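Local coordinates for protein binary enterotoxin of Clostridium perfringens component a (PDB 5WTZ) that probably transfers ADP-ribose from NAD+ to actin as the enzymatic component of a binary, iota-like clostridial enterotoxin, at residues F103-N108 with N124-K129; K329-T334 with I395-E400; K128-T133 with L188-L193. All coordinates share one frame; numbering follows the deposited sequence.

Contact 1: F103-N108 with N124-K129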
ATOM      1  N   PHE A 103       4.261  -9.411   5.467  1.00 19.91           N
ATOM      2  CA  PHE A 103       5.570  -8.957   5.034  1.00 18.21           C
ATOM      3  C   PHE A 103       5.890  -9.574   3.681  1.00 13.98           C
ATOM      4  O   PHE A 103       7.009  -9.468   3.191  1.00 15.01           O
ATOM      5  CB  PHE A 103       6.632  -9.291   6.089  1.00 14.34           C
ATOM      6  CG  PHE A 103       6.539  -8.423   7.314  1.00 23.60           C
ATOM      7  CD1 PHE A 103       7.112  -7.157   7.314  1.00 25.60           C
ATOM      8  CD2 PHE A 103       5.869  -8.865   8.455  1.00 20.37           C
ATOM      9  CE1 PHE A 103       7.019  -6.341   8.438  1.00 26.63           C
ATOM     10  CE2 PHE A 103       5.766  -8.053   9.572  1.00 20.11           C
ATOM     11  CZ  PHE A 103       6.344  -6.799   9.568  1.00 22.22           C
ATOM     12  N   GLY A 104       4.885 -10.213   3.086  1.00 19.56           N
ATOM     13  CA  GLY A 104       5.039 -10.864   1.804  1.00 16.68           C
ATOM     14  C   GLY A 104       6.047 -11.994   1.857  1.00 20.80           C
ATOM     15  O   GLY A 104       6.732 -12.277   0.878  1.00 19.60           O
ATOM     16  N   PHE A 105       6.126 -12.647   3.010  1.00 20.84           N
ATOM     17  CA  PHE A 105       7.115 -13.688   3.241  1.00 22.77           C
ATOM     18  C   PHE A 105       6.388 -15.026   3.336  1.00 29.08           C
ATOM     19  O   PHE A 105       5.482 -15.178   4.157  1.00 26.32           O
ATOM     20  CB  PHE A 105       7.903 -13.399   4.520  1.00 24.55           C
ATOM     21  CG  PHE A 105       9.161 -14.212   4.672  1.00 21.35           C
ATOM     22  CD1 PHE A 105      10.230 -14.035   3.799  1.00 19.62           C
ATOM     23  CD2 PHE A 105       9.295 -15.124   5.719  1.00 27.31           C
ATOM     24  CE1 PHE A 105      11.405 -14.786   3.954  1.00 22.28           C
ATOM     25  CE2 PHE A 105      10.457 -15.856   5.876  1.00 24.71           C
ATOM     26  CZ  PHE A 105      11.512 -15.689   4.991  1.00 18.22           C
ATOM     27  N   ASN A 106       6.761 -15.990   2.498  1.00 29.30           N
ATOM     28  CA  ASN A 106       6.036 -17.264   2.473  1.00 35.08           C
ATOM     29  C   ASN A 106       6.790 -18.433   3.120  1.00 36.32           C
ATOM     30  O   ASN A 106       6.228 -19.515   3.282  1.00 41.38           O
ATOM     31  CB  ASN A 106       5.641 -17.636   1.029  1.00 40.01           C
ATOM     32  CG  ASN A 106       6.712 -17.280   0.001  1.00 54.82           C
ATOM     33  OD1 ASN A 106       7.909 -17.337   0.286  1.00 63.96           O
ATOM     34  ND2 ASN A 106       6.277 -16.929  -1.214  1.00 46.29           N
ATOM     35  N   GLN A 107       8.043 -18.209   3.513  1.00 27.22           N
ATOM     36  CA  GLN A 107       8.844 -19.239   4.164  1.00 29.80           C
ATOM     37  C   GLN A 107       8.514 -19.350   5.647  1.00 33.29           C
ATOM     38  O   GLN A 107       8.286 -18.343   6.323  1.00 28.66           O
ATOM     39  CB  GLN A 107      10.339 -18.956   3.990  1.00 24.02           C
ATOM     40  CG  GLN A 107      11.240 -20.024   4.610  1.00 30.45           C
ATOM     41  CD  GLN A 107      12.692 -19.882   4.195  1.00 36.11           C
ATOM     42  OE1 GLN A 107      13.106 -18.825   3.725  1.00 35.16           O
ATOM     43  NE2 GLN A 107      13.468 -20.949   4.354  1.00 32.23           N
ATOM     44  N   ASN A 108       8.512 -20.577   6.156  1.00 31.30           N
ATOM     45  CA  ASN A 108       8.254 -20.815   7.563  1.00 29.75           C
ATOM     46  C   ASN A 108       9.427 -20.369   8.430  1.00 34.52           C
ATOM     47  O   ASN A 108      10.569 -20.753   8.178  1.00 37.24           O
ATOM     48  CB  ASN A 108       7.961 -22.298   7.797  1.00 39.41           C
ATOM     49  CG  ASN A 108       7.059 -22.533   8.992  1.00 52.31           C
ATOM     50  OD1 ASN A 108       7.312 -22.032  10.090  1.00 52.86           O
ATOM     51  ND2 ASN A 108       5.987 -23.289   8.780  1.00 58.71           N
ATOM     52  N   ASN A 124      17.259 -15.275   7.943  1.00 23.80           N
ATOM     53  CA  ASN A 124      18.174 -14.523   7.087  1.00 28.89           C
ATOM     54  C   ASN A 124      17.485 -14.108   5.800  1.00 31.65           C
ATOM     55  O   ASN A 124      17.699 -13.012   5.304  1.00 23.85           O
ATOM     56  CB  ASN A 124      19.434 -15.324   6.770  1.00 31.77           C
ATOM     57  CG  ASN A 124      20.496 -15.166   7.832  1.00 37.11           C
ATOM     58  OD1 ASN A 124      20.564 -14.140   8.511  1.00 39.03           O
ATOM     59  ND2 ASN A 124      21.315 -16.194   8.006  1.00 31.69           N
ATOM     60  N   ASN A 125      16.651 -14.986   5.261  1.00 24.99           N
ATOM     61  CA  ASN A 125      15.871 -14.634   4.088  1.00 19.64           C
ATOM     62  C   ASN A 125      14.861 -13.546   4.427  1.00 20.20           C
ATOM     63  O   ASN A 125      14.592 -12.653   3.620  1.00 22.01           O
ATOM     64  CB  ASN A 125      15.168 -15.868   3.512  1.00 22.24           C
ATOM     65  CG  ASN A 125      16.140 -16.841   2.857  1.00 28.85           C
ATOM     66  OD1 ASN A 125      17.219 -16.453   2.414  1.00 31.37           O
ATOM     67  ND2 ASN A 125      15.750 -18.099   2.776  1.00 30.68           N
ATOM     68  N   PHE A 126      14.319 -13.619   5.635  1.00 19.14           N
ATOM     69  CA  PHE A 126      13.341 -12.649   6.114  1.00 14.62           C
ATOM     70  C   PHE A 126      13.996 -11.278   6.226  1.00 17.00           C
ATOM     71  O   PHE A 126      13.402 -10.277   5.836  1.00 17.03           O
ATOM     72  CB  PHE A 126      12.758 -13.098   7.458  1.00 17.22           C
ATOM     73  CG  PHE A 126      11.629 -12.234   7.977  1.00 16.16           C
ATOM     74  CD1 PHE A 126      10.431 -12.120   7.285  1.00 17.59           C
ATOM     75  CD2 PHE A 126      11.754 -11.584   9.201  1.00 21.81           C
ATOM     76  CE1 PHE A 126       9.380 -11.335   7.789  1.00 18.97           C
ATOM     77  CE2 PHE A 126      10.722 -10.790   9.705  1.00 22.51           C
ATOM     78  CZ  PHE A 126       9.523 -10.685   9.011  1.00 18.87           C
ATOM     79  N   ALA A 127      15.227 -11.242   6.723  1.00 17.87           N
ATOM     80  CA  ALA A 127      15.993  -9.996   6.797  1.00 17.36           C
ATOM     81  C   ALA A 127      16.089  -9.301   5.437  1.00 20.26           C
ATOM     82  O   ALA A 127      15.923  -8.086   5.338  1.00 17.92           O
ATOM     83  CB  ALA A 127      17.387 -10.258   7.355  1.00 16.29           C
ATOM     84  N   LYS A 128      16.344 -10.072   4.383  1.00 18.27           N
ATOM     85  CA  LYS A 128      16.459  -9.490   3.064  1.00 15.98           C
ATOM     86  C   LYS A 128      15.088  -9.012   2.581  1.00 19.97           C
ATOM     87  O   LYS A 128      14.958  -7.896   2.050  1.00 15.59           O
ATOM     88  CB  LYS A 128      17.065 -10.499   2.083  1.00 27.45           C
ATOM     89  CG  LYS A 128      18.523 -10.829   2.370  1.00 41.42           C
ATOM     90  CD  LYS A 128      19.084 -11.848   1.380  1.00 51.86           C
ATOM     91  CE  LYS A 128      20.547 -12.183   1.681  1.00 53.77           C
ATOM     92  NZ  LYS A 128      21.454 -11.003   1.532  1.00 54.13           N
ATOM     93  N   LYS A 129      14.069  -9.842   2.790  1.00 17.12           N
ATOM     94  CA  LYS A 129      12.727  -9.559   2.295  1.00 18.17           C
ATOM     95  C   LYS A 129      12.137  -8.271   2.893  1.00 17.26           C
ATOM     96  O   LYS A 129      11.499  -7.502   2.173  1.00 16.17           O
ATOM     97  CB  LYS A 129      11.794 -10.740   2.572  1.00 18.68           C
ATOM     98  CG  LYS A 129      10.357 -10.520   2.100  1.00 15.66           C
ATOM     99  CD  LYS A 129      10.292 -10.221   0.598  1.00 15.89           C
ATOM    100  CE  LYS A 129       8.851  -9.906   0.138  1.00 15.48           C
ATOM    101  NZ  LYS A 129       8.248  -8.702   0.785  1.00 15.00           N
TER

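Contact 2: K329-T334 with I395-E400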
ATOM      1  N   LYS A 329       4.860 -17.928  -6.851  1.00 23.95           N
ATOM      2  CA  LYS A 329       5.613 -17.634  -8.062  1.00 27.61           C
ATOM      3  C   LYS A 329       6.282 -16.260  -8.012  1.00 25.70           C
ATOM      4  O   LYS A 329       7.418 -16.114  -8.468  1.00 20.45           O
ATOM      5  CB  LYS A 329       4.692 -17.734  -9.284  1.00 29.15           C
ATOM      6  CG  LYS A 329       5.381 -17.607 -10.638  1.00 28.40           C
ATOM      7  CD  LYS A 329       4.413 -18.009 -11.740  1.00 30.78           C
ATOM      8  CE  LYS A 329       4.955 -17.696 -13.124  1.00 39.08           C
ATOM      9  NZ  LYS A 329       6.243 -18.390 -13.414  1.00 46.83           N
ATOM     10  N   TRP A 330       5.612 -15.264  -7.431  1.00 24.46           N
ATOM     11  CA  TRP A 330       6.042 -13.872  -7.619  1.00 19.61           C
ATOM     12  C   TRP A 330       6.537 -13.117  -6.380  1.00 16.74           C
ATOM     13  O   TRP A 330       7.277 -12.149  -6.532  1.00 21.50           O
ATOM     14  CB  TRP A 330       4.908 -13.061  -8.261  1.00 18.51           C
ATOM     15  CG  TRP A 330       4.525 -13.570  -9.633  1.00 19.85           C
ATOM     16  CD1 TRP A 330       3.354 -14.197  -9.987  1.00 18.88           C
ATOM     17  CD2 TRP A 330       5.330 -13.530 -10.822  1.00 21.72           C
ATOM     18  NE1 TRP A 330       3.388 -14.542 -11.314  1.00 21.53           N
ATOM     19  CE2 TRP A 330       4.589 -14.152 -11.850  1.00 21.25           C
ATOM     20  CE3 TRP A 330       6.609 -13.046 -11.114  1.00 19.00           C
ATOM     21  CZ2 TRP A 330       5.077 -14.281 -13.150  1.00 22.06           C
ATOM     22  CZ3 TRP A 330       7.093 -13.178 -12.411  1.00 24.18           C
ATOM     23  CH2 TRP A 330       6.324 -13.782 -13.412  1.00 26.29           C
ATOM     24  N   LEU A 331       6.130 -13.511  -5.174  1.00 22.12           N
ATOM     25  CA  LEU A 331       6.613 -12.810  -3.977  1.00 20.83           C
ATOM     26  C   LEU A 331       8.142 -12.752  -3.942  1.00 18.87           C
ATOM     27  O   LEU A 331       8.821 -13.761  -4.138  1.00 17.62           O
ATOM     28  CB  LEU A 331       6.101 -13.478  -2.690  1.00 18.46           C
ATOM     29  CG  LEU A 331       4.678 -13.113  -2.241  1.00 27.07           C
ATOM     30  CD1 LEU A 331       4.359 -13.807  -0.918  1.00 18.91           C
ATOM     31  CD2 LEU A 331       4.525 -11.620  -2.103  1.00 25.04           C
ATOM     32  N   GLY A 332       8.679 -11.567  -3.689  1.00 18.85           N
ATOM     33  CA  GLY A 332      10.112 -11.407  -3.559  1.00 16.49           C
ATOM     34  C   GLY A 332      10.867 -11.417  -4.879  1.00 21.75           C
ATOM     35  O   GLY A 332      12.088 -11.283  -4.894  1.00 22.47           O
ATOM     36  N   LYS A 333      10.158 -11.572  -5.990  1.00 23.68           N
ATOM     37  CA  LYS A 333      10.828 -11.628  -7.284  1.00 27.47           C
ATOM     38  C   LYS A 333      11.124 -10.235  -7.828  1.00 17.77           C
ATOM     39  O   LYS A 333      10.448  -9.264  -7.505  1.00 19.74           O
ATOM     40  CB  LYS A 333       9.995 -12.413  -8.297  1.00 30.11           C
ATOM     41  CG  LYS A 333       9.789 -13.885  -7.932  1.00 28.76           C
ATOM     42  CD  LYS A 333      11.103 -14.613  -7.773  1.00 31.13           C
ATOM     43  CE  LYS A 333      10.894 -16.121  -7.649  1.00 41.97           C
ATOM     44  NZ  LYS A 333      10.212 -16.504  -6.383  1.00 50.03           N
ATOM     45  N   THR A 334      12.158 -10.134  -8.649  1.00 18.02           N
ATOM     46  CA  THR A 334      12.372  -8.898  -9.394  1.00 21.92           C
ATOM     47  C   THR A 334      12.030  -9.131 -10.869  1.00 21.64           C
ATOM     48  O   THR A 334      12.571 -10.042 -11.485  1.00 23.84           O
ATOM     49  CB  THR A 334      13.813  -8.399  -9.255  1.00 25.11           C
ATOM     50  OG1 THR A 334      14.044  -7.961  -7.903  1.00 24.57           O
ATOM     51  CG2 THR A 334      14.050  -7.239 -10.213  1.00 26.42           C
ATOM     52  N   ILE A 395       8.667  -7.327  -6.244  1.00 16.10           N
ATOM     53  CA  ILE A 395       7.345  -7.665  -5.709  1.00 12.96           C
ATOM     54  C   ILE A 395       7.424  -7.820  -4.185  1.00 14.83           C
ATOM     55  O   ILE A 395       8.152  -8.665  -3.679  1.00 15.33           O
ATOM     56  CB  ILE A 395       6.777  -8.959  -6.358  1.00 16.50           C
ATOM     57  CG1 ILE A 395       6.809  -8.869  -7.906  1.00 15.74           C
ATOM     58  CG2 ILE A 395       5.348  -9.245  -5.844  1.00 12.89           C
ATOM     59  CD1 ILE A 395       5.937  -7.795  -8.530  1.00 17.80           C
ATOM     60  N   ASP A 396       6.694  -6.971  -3.464  1.00 15.78           N
ATOM     61  CA  ASP A 396       6.828  -6.850  -2.018  1.00 14.21           C
ATOM     62  C   ASP A 396       5.682  -7.548  -1.279  1.00 18.20           C
ATOM     63  O   ASP A 396       5.884  -8.159  -0.227  1.00 17.14           O
ATOM     64  CB  ASP A 396       6.858  -5.371  -1.604  1.00 15.99           C
ATOM     65  CG  ASP A 396       7.993  -4.601  -2.228  1.00 17.18           C
ATOM     66  OD1 ASP A 396       9.126  -5.137  -2.303  1.00 20.27           O
ATOM     67  OD2 ASP A 396       7.746  -3.434  -2.621  1.00 17.81           O
ATOM     68  N   ASN A 397       4.469  -7.425  -1.816  1.00 18.27           N
ATOM     69  CA  ASN A 397       3.335  -8.133  -1.233  1.00 23.38           C
ATOM     70  C   ASN A 397       2.228  -8.372  -2.245  1.00 19.98           C
ATOM     71  O   ASN A 397       2.144  -7.710  -3.296  1.00 18.40           O
ATOM     72  CB  ASN A 397       2.769  -7.368  -0.029  1.00 16.18           C
ATOM     73  CG  ASN A 397       2.231  -8.295   1.060  1.00 21.69           C
ATOM     74  OD1 ASN A 397       2.125  -9.511   0.880  1.00 25.15           O
ATOM     75  ND2 ASN A 397       1.889  -7.715   2.192  1.00 27.44           N
ATOM     76  N   ILE A 398       1.371  -9.324  -1.900  1.00 22.68           N
ATOM     77  CA  ILE A 398       0.224  -9.665  -2.716  1.00 21.68           C
ATOM     78  C   ILE A 398      -0.957  -9.819  -1.776  1.00 22.98           C
ATOM     79  O   ILE A 398      -0.919 -10.634  -0.851  1.00 21.68           O
ATOM     80  CB  ILE A 398       0.475 -10.949  -3.524  1.00 22.01           C
ATOM     81  CG1 ILE A 398       1.558 -10.697  -4.580  1.00 23.02           C
ATOM     82  CG2 ILE A 398      -0.816 -11.448  -4.164  1.00 24.74           C
ATOM     83  CD1 ILE A 398       2.071 -11.937  -5.251  1.00 23.11           C
ATOM     84  N   THR A 399      -1.984  -9.000  -1.976  1.00 19.48           N
ATOM     85  CA  THR A 399      -3.108  -8.969  -1.057  1.00 18.35           C
ATOM     86  C   THR A 399      -4.428  -9.134  -1.812  1.00 22.36           C
ATOM     87  O   THR A 399      -4.798  -8.299  -2.641  1.00 20.41           O
ATOM     88  CB  THR A 399      -3.136  -7.661  -0.250  1.00 18.75           C
ATOM     89  OG1 THR A 399      -1.918  -7.525   0.492  1.00 23.90           O
ATOM     90  CG2 THR A 399      -4.302  -7.653   0.710  1.00 22.50           C
ATOM     91  N   GLU A 400      -5.141 -10.215  -1.535  1.00 18.38           N
ATOM     92  CA  GLU A 400      -6.397 -10.450  -2.237  1.00 24.22           C
ATOM     93  C   GLU A 400      -7.544  -9.639  -1.637  1.00 24.97           C
ATOM     94  O   GLU A 400      -7.600  -9.426  -0.426  1.00 24.16           O
ATOM     95  CB  GLU A 400      -6.737 -11.939  -2.225  1.00 33.23           C
ATOM     96  CG  GLU A 400      -6.865 -12.513  -0.827  1.00 44.83           C
ATOM     97  CD  GLU A 400      -7.237 -13.981  -0.822  1.00 60.94           C
ATOM     98  OE1 GLU A 400      -8.314 -14.318  -1.362  1.00 61.19           O
ATOM     99  OE2 GLU A 400      -6.454 -14.792  -0.275  1.00 61.31           O
TER

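Contact 3: K128-T133 with L188-L193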
ATOM      1  N   LYS A 128      16.344 -10.072   4.383  1.00 18.27           N
ATOM      2  CA  LYS A 128      16.459  -9.490   3.064  1.00 15.98           C
ATOM      3  C   LYS A 128      15.088  -9.012   2.581  1.00 19.97           C
ATOM      4  O   LYS A 128      14.958  -7.896   2.050  1.00 15.59           O
ATOM      5  CB  LYS A 128      17.065 -10.499   2.083  1.00 27.45           C
ATOM      6  CG  LYS A 128      18.523 -10.829   2.370  1.00 41.42           C
ATOM      7  CD  LYS A 128      19.084 -11.848   1.380  1.00 51.86           C
ATOM      8  CE  LYS A 128      20.547 -12.183   1.681  1.00 53.77           C
ATOM      9  NZ  LYS A 128      21.454 -11.003   1.532  1.00 54.13           N
ATOM     10  N   LYS A 129      14.069  -9.842   2.790  1.00 17.12           N
ATOM     11  CA  LYS A 129      12.727  -9.559   2.295  1.00 18.17           C
ATOM     12  C   LYS A 129      12.137  -8.271   2.893  1.00 17.26           C
ATOM     13  O   LYS A 129      11.499  -7.502   2.173  1.00 16.17           O
ATOM     14  CB  LYS A 129      11.794 -10.740   2.572  1.00 18.68           C
ATOM     15  CG  LYS A 129      10.357 -10.520   2.100  1.00 15.66           C
ATOM     16  CD  LYS A 129      10.292 -10.221   0.598  1.00 15.89           C
ATOM     17  CE  LYS A 129       8.851  -9.906   0.138  1.00 15.48           C
ATOM     18  NZ  LYS A 129       8.248  -8.702   0.785  1.00 15.00           N
ATOM     19  N   ILE A 130      12.371  -8.017   4.183  1.00 16.34           N
ATOM     20  CA  ILE A 130      11.813  -6.816   4.822  1.00 21.59           C
ATOM     21  C   ILE A 130      12.626  -5.527   4.601  1.00 19.74           C
ATOM     22  O   ILE A 130      12.148  -4.426   4.911  1.00 19.02           O
ATOM     23  CB  ILE A 130      11.641  -7.018   6.350  1.00 22.24           C
ATOM     24  CG1 ILE A 130      13.000  -7.174   7.047  1.00 17.57           C
ATOM     25  CG2 ILE A 130      10.688  -8.201   6.640  1.00 17.31           C
ATOM     26  CD1 ILE A 130      12.905  -7.191   8.592  1.00 18.34           C
ATOM     27  N   SER A 131      13.843  -5.655   4.075  1.00 16.35           N
ATOM     28  CA  SER A 131      14.660  -4.494   3.712  1.00 17.40           C
ATOM     29  C   SER A 131      14.151  -3.779   2.452  1.00 17.51           C
ATOM     30  O   SER A 131      13.485  -4.381   1.604  1.00 17.14           O
ATOM     31  CB  SER A 131      16.120  -4.904   3.495  1.00 17.05           C
ATOM     32  OG  SER A 131      16.712  -5.413   4.687  1.00 19.39           O
ATOM     33  N   ASP A 132      14.462  -2.486   2.361  1.00 16.04           N
ATOM     34  CA  ASP A 132      14.200  -1.682   1.160  1.00 18.16           C
ATOM     35  C   ASP A 132      12.742  -1.728   0.773  1.00 18.19           C
ATOM     36  O   ASP A 132      12.426  -1.769  -0.406  1.00 16.87           O
ATOM     37  CB  ASP A 132      15.051  -2.172  -0.015  1.00 23.16           C
ATOM     38  CG  ASP A 132      16.532  -2.095   0.276  1.00 34.71           C
ATOM     39  OD1 ASP A 132      16.971  -1.049   0.805  1.00 30.38           O
ATOM     40  OD2 ASP A 132      17.247  -3.088   0.004  1.00 42.90           O
ATOM     41  N   THR A 133      11.857  -1.770   1.767  1.00 15.72           N
ATOM     42  CA  THR A 133      10.421  -1.886   1.511  1.00 20.11           C
ATOM     43  C   THR A 133       9.631  -1.057   2.516  1.00 16.77           C
ATOM     44  O   THR A 133       9.843  -1.161   3.730  1.00 19.55           O
ATOM     45  CB  THR A 133       9.925  -3.358   1.587  1.00 14.36           C
ATOM     46  OG1 THR A 133      10.755  -4.212   0.787  1.00 14.08           O
ATOM     47  CG2 THR A 133       8.465  -3.482   1.152  1.00 13.21           C
ATOM     48  N   LEU A 188       4.573   0.802   7.152  1.00 18.47           N
ATOM     49  CA  LEU A 188       5.597   0.304   8.053  1.00 20.00           C
ATOM     50  C   LEU A 188       6.958   0.235   7.370  1.00 18.63           C
ATOM     51  O   LEU A 188       7.093  -0.333   6.279  1.00 19.13           O
ATOM     52  CB  LEU A 188       5.181  -1.079   8.572  1.00 18.68           C
ATOM     53  CG  LEU A 188       6.032  -1.863   9.567  1.00 26.76           C
ATOM     54  CD1 LEU A 188       5.142  -2.876  10.247  1.00 21.45           C
ATOM     55  CD2 LEU A 188       7.193  -2.570   8.877  1.00 27.72           C
ATOM     56  N   LYS A 189       7.969   0.790   8.030  1.00 20.58           N
ATOM     57  CA  LYS A 189       9.357   0.732   7.562  1.00 16.39           C
ATOM     58  C   LYS A 189      10.237   0.092   8.619  1.00 19.47           C
ATOM     59  O   LYS A 189      10.408   0.647   9.719  1.00 19.77           O
ATOM     60  CB  LYS A 189       9.872   2.129   7.237  1.00 17.19           C
ATOM     61  CG  LYS A 189      11.291   2.159   6.723  1.00 24.92           C
ATOM     62  CD  LYS A 189      11.771   3.578   6.532  1.00 31.97           C
ATOM     63  CE  LYS A 189      13.129   3.595   5.839  1.00 33.06           C
ATOM     64  NZ  LYS A 189      13.656   4.973   5.755  1.00 44.14           N
ATOM     65  N   ALA A 190      10.804  -1.065   8.296  1.00 18.03           N
ATOM     66  CA  ALA A 190      11.586  -1.813   9.279  1.00 21.57           C
ATOM     67  C   ALA A 190      12.888  -1.073   9.608  1.00 18.65           C
ATOM     68  O   ALA A 190      13.514  -0.461   8.737  1.00 17.18           O
ATOM     69  CB  ALA A 190      11.868  -3.229   8.775  1.00 21.71           C
ATOM     70  N   THR A 191      13.261  -1.102  10.886  1.00 15.34           N
ATOM     71  CA  THR A 191      14.421  -0.398  11.403  1.00 19.26           C
ATOM     72  C   THR A 191      15.357  -1.346  12.134  1.00 20.76           C
ATOM     73  O   THR A 191      16.420  -0.940  12.590  1.00 19.31           O
ATOM     74  CB  THR A 191      14.014   0.745  12.374  1.00 21.06           C
ATOM     75  OG1 THR A 191      13.317   0.198  13.504  1.00 19.90           O
ATOM     76  CG2 THR A 191      13.109   1.748  11.677  1.00 20.44           C
ATOM     77  N   GLY A 192      14.940  -2.603  12.293  1.00 21.11           N
ATOM     78  CA  GLY A 192      15.773  -3.591  12.963  1.00 19.79           C
ATOM     79  C   GLY A 192      15.122  -4.961  12.991  1.00 26.76           C
ATOM     80  O   GLY A 192      13.903  -5.073  12.844  1.00 21.31           O
ATOM     81  N   LEU A 193      15.933  -6.000  13.191  1.00 21.60           N
ATOM     82  CA  LEU A 193      15.452  -7.378  13.248  1.00 19.46           C
ATOM     83  C   LEU A 193      16.278  -8.187  14.237  1.00 24.33           C
ATOM     84  O   LEU A 193      17.509  -8.089  14.278  1.00 20.66           O
ATOM     85  CB  LEU A 193      15.494  -8.041  11.862  1.00 19.91           C
ATOM     86  CG  LEU A 193      15.048  -9.509  11.756  1.00 21.58           C
ATOM     87  CD1 LEU A 193      13.517  -9.687  11.847  1.00 17.49           C
ATOM     88  CD2 LEU A 193      15.561 -10.154  10.472  1.00 25.61           C
TER
HETATM   89  O   HOH W   1      10.525  -2.461   5.797  1.00 22.02           O

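Contact 1: F103-N108 with N124-K129
Phe103, Phe105 and Phe126 form an aromatic cluster that pins the loop after strand 92-98 to helix 120-130, within the first of the chain's two ADP-ribosyltransferase-family regions. Phe126, on the helix, turns its edge to both loop rings. Its CZ stands over one face of Phe103, and its CD1 sits 3.6 Å from CD2 of Phe105; both pairs are T-shaped. A CH-pi contact accompanies the second pair, CB of Phe126 standing over the face, 4.0 Å from the centroid of the Phe105 ring. The opposite face of Phe105 carries the backbone N of Gln107, so this ring is sandwiched between helix and loop. Polar bonds flank the rings at two levels of the helix. Toward its N-terminal side, ND2 of Asn125 donates to OE1 of Gln107 at 2.9 Å, almost straight at 175°, in the carbonyl plane and on a lone pair; the acceptor also lies in the amide plane of Asn125. Gln107 reaches this donor with CG anti to its backbone N (chi1 -178°) and an extended chain. One turn farther on, Lys129 lays CB and CG against CD1 of Phe105, then bends at chi2 and chi4. Its ammonium group gives a hydrogen bond to the carbonyl of Phe103 and probably another to Asp396 O in the second family region, so two main-chain oxygens would share one charged donor. Gly104, at positive phi, brings its own carbonyl oxygen to 3.3 Å from CE of Lys129, while NZ of Lys129 lies 2.8 Å from Phe103 O, tilted 30° from that carbonyl plane.

Contact 2: K329-T334 with I395-E400
A type II beta turn, Trp330 to Lys333, carries the chain from the end of helix 320-330 into the edge strand 334-337 of the second five-stranded mixed sheet and pairs it with strand 391-403. The turn is closed by Lys333 N donating to Trp330 O at 3.0 Å, with Gly332 supplying the positive phi of its third position. Ile395 is held through both of its backbone polar atoms. Its N gives a nearly straight bond to Lys333 O (2.9 Å, 173°), whereas its O takes the more bent bond from Gly332 N (140°). Its side chain points toward the turn, and CB lies only 3.2 Å from Trp330 O, with CG1 and CG2 of the same isoleucine each 3.6 Å from that oxygen. Farther along the strand Leu331 takes over: CD2 rests 3.8 Å from Asn397 CA and also meets CG1 and CD1 of Ile398, the two side chains crossing obliquely. Phe326 of helix 320-330 and Leu414 of strand 411-420 also touch Ile398, while Phe306 meets the Trp330 indole edge-to-face. Asn397 folds its amide back on its own strand, where Ile398 N donates to OD1 of Asn397 at 2.9 Å from above the carbonyl plane.

Contact 3: K128-T133 with L188-L193
Apolar side chains and one bridging water join the last part of helix 120-130 to strand 187-198 of the first five-stranded mixed sheet, just ahead of the edge strand 134-136; no direct hydrogen bond crosses between the two segments. The apolar part centres on Ile130, whose CD1 touches CB of Ala190 and CD1 of Leu193, each at 4.1 Å. CG1 of Ile130 stands between the backbone N and the carbonyl carbon (chi1 66°), the crowded position, and CD1 lies anti to CA (chi2 172°), which brings it between Ala190 CB and Leu193 CD1. CB of Ala190 points toward the helix and is equally close to Ile130 O. Leu193 approaches obliquely, and Ile123, Phe126 and Ala127 of the same helix also touch it, extending the seam along the helix. Between the two residues the strand carries a classic beta bulge, Thr191 and Gly192 both facing Asp207 of strand 201-211. On the other side of Ala190 a water does the polar work. It accepts from Ala190 N (2.9 Å) and donates to Ile130 O (2.7 Å) and to Thr133 O; this last leg is short, its exact length doubtful. The water thus links three main-chain groups where helix and strand stand too far apart to pair directly. Direct pairing follows at once, since Leu188 makes a backbone hydrogen bond with Phe135. Ser131 N bonds to Lys128 O in the last helical turn, and the bend beyond is spanned by the threonine hydroxyl, OG1 of Thr133 donating to Ser131 O at 2.9 Å from above the carbonyl plane.

In the fold
Contacts 1 and 3 share helix 120-130 and form one continuous apolar body: Phe126 CE2 lies 3.7 Å from Leu193 CD1, and Phe103 CD1 3.8 Å from Ile130 CG2. Contact 2 belongs to the other ADP-ribosyltransferase-family region, whose sheet has the same strand order. The two regions meet where Lys129 NZ probably hydrogen-bonds Asp396 O at 2.6 Å, while Gly104 O packs 3.3 Å from Leu331 CD1 and Asp396 CG 3.6 Å from Thr133 CG2. NAD is bound in the second region; the Trp330 side chain of contact 2 is about 10 Å from it, and contacts 1 and 3 lie away from the annotated binding residues.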